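Local coordinates for protein phenolpthiocerol synthesis type-I polyketide synthase ppsA (Mycobacterium bovis, PDB 7AKC) that probably helps build the lipid core of phthiocerols and phenolphthiocerols as one synthase of the PpsABCDE complex, represented here by its acyltransferase domain, at residues F25-R30 with I289-H294. Sequence-based numbering, arbitrary orientation.
Sequences FVYSGR and IEISAH
V26 and E290 pair on neighbouring parallel strands, 23-27 and 287-290, in the parallel sheet of the acyltransferase domain's alpha/beta core. V26 makes two backbone hydrogen bonds to the residues flanking E290. V26 N gives to I289 O at 2.8 Å, and I291 N gives to V26 O at 2.9 Å, so V26 is gripped on both its N-H and its carbonyl. From Y27 onward the chains diverge, and a water bridges the gap, accepting from S28 N and donating to I291 O.

The apolar contact centres on I291, on the sheet side packed by helix 79-100. Its CD1 lies over one face of the F25 ring in a CH-pi contact, 3.8 Å from the centroid and offset toward the rim. I291 CG1 stands anti to the carbonyl carbon (chi1 -46°) and reaches both aromatic side chains. I291 CB meets Y27 CE1 at 3.6 Å. I289 runs alongside F25, with its CD1 3.8 Å from F25 CE1. Y27 OH lies at the F25 ring edge, in plane, and hydrogen-bonds T95 of helix 79-100.

V26 and E290 point to the other side, where V26 touches I301 of helix 298-308. E290 reaches out extended, and its carboxylate accepts the backbone N-H groups of L296 and L297, just before that helix. S292 OG donates to E290 OE2 at 2.8 Å, from above the carboxylate plane.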
loop_
_atom_site.group_PDB
_atom_site.type_symbol
_atom_site.label_atom_id
_atom_site.label_comp_id
_atom_site.label_asym_id
_atom_site.label_seq_id
_atom_site.Cartn_x
_atom_site.Cartn_y
_atom_site.Cartn_z
ATOM N N PHE A 25 1.362 0.892 13.122
ATOM C CA PHE A 25 2.555 0.846 12.274
ATOM C C PHE A 25 2.049 0.736 10.863
ATOM O O PHE A 25 1.219 -0.118 10.575
ATOM C CB PHE A 25 3.465 -0.338 12.632
ATOM C CG PHE A 25 4.375 -0.115 13.834
ATOM C CD1 PHE A 25 4.101 0.875 14.767
ATOM C CD2 PHE A 25 5.523 -0.880 14.015
ATOM C CE1 PHE A 25 4.929 1.060 15.880
ATOM C CE2 PHE A 25 6.368 -0.666 15.109
ATOM C CZ PHE A 25 6.071 0.299 16.040
ATOM N N VAL A 26 2.529 1.613 9.981
ATOM C CA VAL A 26 2.103 1.665 8.596
ATOM C C VAL A 26 3.243 1.209 7.681
ATOM O O VAL A 26 4.342 1.740 7.772
ATOM C CB VAL A 26 1.577 3.061 8.207
ATOM C CG1 VAL A 26 1.122 3.063 6.749
ATOM C CG2 VAL A 26 0.427 3.509 9.136
ATOM N N TYR A 27 2.971 0.216 6.821
ATOM C CA TYR A 27 3.966 -0.347 5.921
ATOM C C TYR A 27 3.660 0.068 4.508
ATOM O O TYR A 27 2.630 -0.333 3.975
ATOM C CB TYR A 27 3.987 -1.875 6.058
ATOM C CG TYR A 27 4.433 -2.266 7.446
ATOM C CD1 TYR A 27 5.780 -2.406 7.749
ATOM C CD2 TYR A 27 3.517 -2.373 8.487
ATOM C CE1 TYR A 27 6.202 -2.714 9.039
ATOM C CE2 TYR A 27 3.932 -2.608 9.800
ATOM C CZ TYR A 27 5.275 -2.802 10.067
ATOM O OH TYR A 27 5.688 -3.080 11.342
ATOM N N SER A 28 4.535 0.876 3.899
ATOM C CA SER A 28 4.277 1.348 2.539
ATOM C C SER A 28 4.601 0.250 1.512
ATOM O O SER A 28 5.383 -0.660 1.816
ATOM C CB SER A 28 5.088 2.610 2.264
ATOM O OG SER A 28 6.471 2.330 2.152
ATOM N N GLY A 29 4.046 0.379 0.300
ATOM C CA GLY A 29 4.256 -0.579 -0.779
ATOM C C GLY A 29 5.580 -0.459 -1.498
ATOM O O GLY A 29 6.320 -1.442 -1.623
ATOM N N ARG A 30 5.890 0.735 -1.996
ATOM C CA ARG A 30 7.162 0.961 -2.680
ATOM C C ARG A 30 7.778 2.207 -2.077
ATOM O O ARG A 30 7.709 3.283 -2.663
ATOM C CB ARG A 30 6.984 1.078 -4.220
ATOM C CG ARG A 30 8.233 0.683 -5.062
ATOM C CD ARG A 30 9.351 1.688 -4.901
ATOM N NE ARG A 30 10.463 1.543 -5.849
ATOM C CZ ARG A 30 11.599 2.234 -5.767
ATOM N NH1 ARG A 30 11.786 3.104 -4.777
ATOM N NH2 ARG A 30 12.563 2.049 -6.661
ATOM N N ILE A 289 2.877 5.482 12.777
ATOM C CA ILE A 289 4.289 5.441 12.497
ATOM C C ILE A 289 4.509 4.698 11.214
ATOM O O ILE A 289 4.208 3.518 11.139
ATOM C CB ILE A 289 5.085 4.802 13.662
ATOM C CG1 ILE A 289 4.719 5.451 15.014
ATOM C CG2 ILE A 289 6.590 4.871 13.378
ATOM C CD1 ILE A 289 5.432 4.830 16.261
ATOM N N GLU A 290 5.036 5.373 10.214
ATOM C CA GLU A 290 5.369 4.739 8.940
ATOM C C GLU A 290 6.704 4.031 9.162
ATOM O O GLU A 290 7.651 4.665 9.619
ATOM C CB GLU A 290 5.518 5.805 7.856
ATOM C CG GLU A 290 5.899 5.198 6.513
ATOM C CD GLU A 290 6.007 6.191 5.376
ATOM O OE1 GLU A 290 5.258 7.192 5.385
ATOM O OE2 GLU A 290 6.859 5.981 4.480
ATOM N N ILE A 291 6.774 2.722 8.901
ATOM C CA ILE A 291 8.000 1.950 9.102
ATOM C C ILE A 291 8.744 1.893 7.791
ATOM O O ILE A 291 8.550 0.960 7.006
ATOM C CB ILE A 291 7.706 0.540 9.682
ATOM C CG1 ILE A 291 6.700 0.613 10.867
ATOM C CG2 ILE A 291 8.992 -0.152 10.101
ATOM C CD1 ILE A 291 7.159 1.502 12.024
ATOM N N SER A 292 9.539 2.926 7.509
ATOM C CA SER A 292 10.236 3.018 6.230
ATOM C C SER A 292 11.572 3.761 6.349
ATOM O O SER A 292 11.826 4.418 7.352
ATOM C CB SER A 292 9.359 3.759 5.230
ATOM O OG SER A 292 9.204 5.104 5.651
ATOM N N ALA A 293 12.373 3.730 5.282
ATOM C CA ALA A 293 13.652 4.436 5.225
ATOM C C ALA A 293 13.477 5.950 4.946
ATOM O O ALA A 293 14.444 6.688 5.081
ATOM C CB ALA A 293 14.547 3.805 4.163
ATOM N N HIS A 294 12.248 6.414 4.575
ATOM C CA HIS A 294 11.915 7.812 4.255
ATOM C C HIS A 294 10.386 7.997 4.251
ATOM O O HIS A 294 9.673 7.247 3.581
ATOM C CB HIS A 294 12.513 8.227 2.892
ATOM C CG HIS A 294 12.320 9.679 2.576
ATOM N ND1 HIS A 294 13.198 10.641 3.048
ATOM C CD2 HIS A 294 11.335 10.293 1.879
ATOM C CE1 HIS A 294 12.728 11.800 2.612
ATOM N NE2 HIS A 294 11.610 11.640 1.905
HETATM O O HOH W 1 7.284 0.979 4.851
#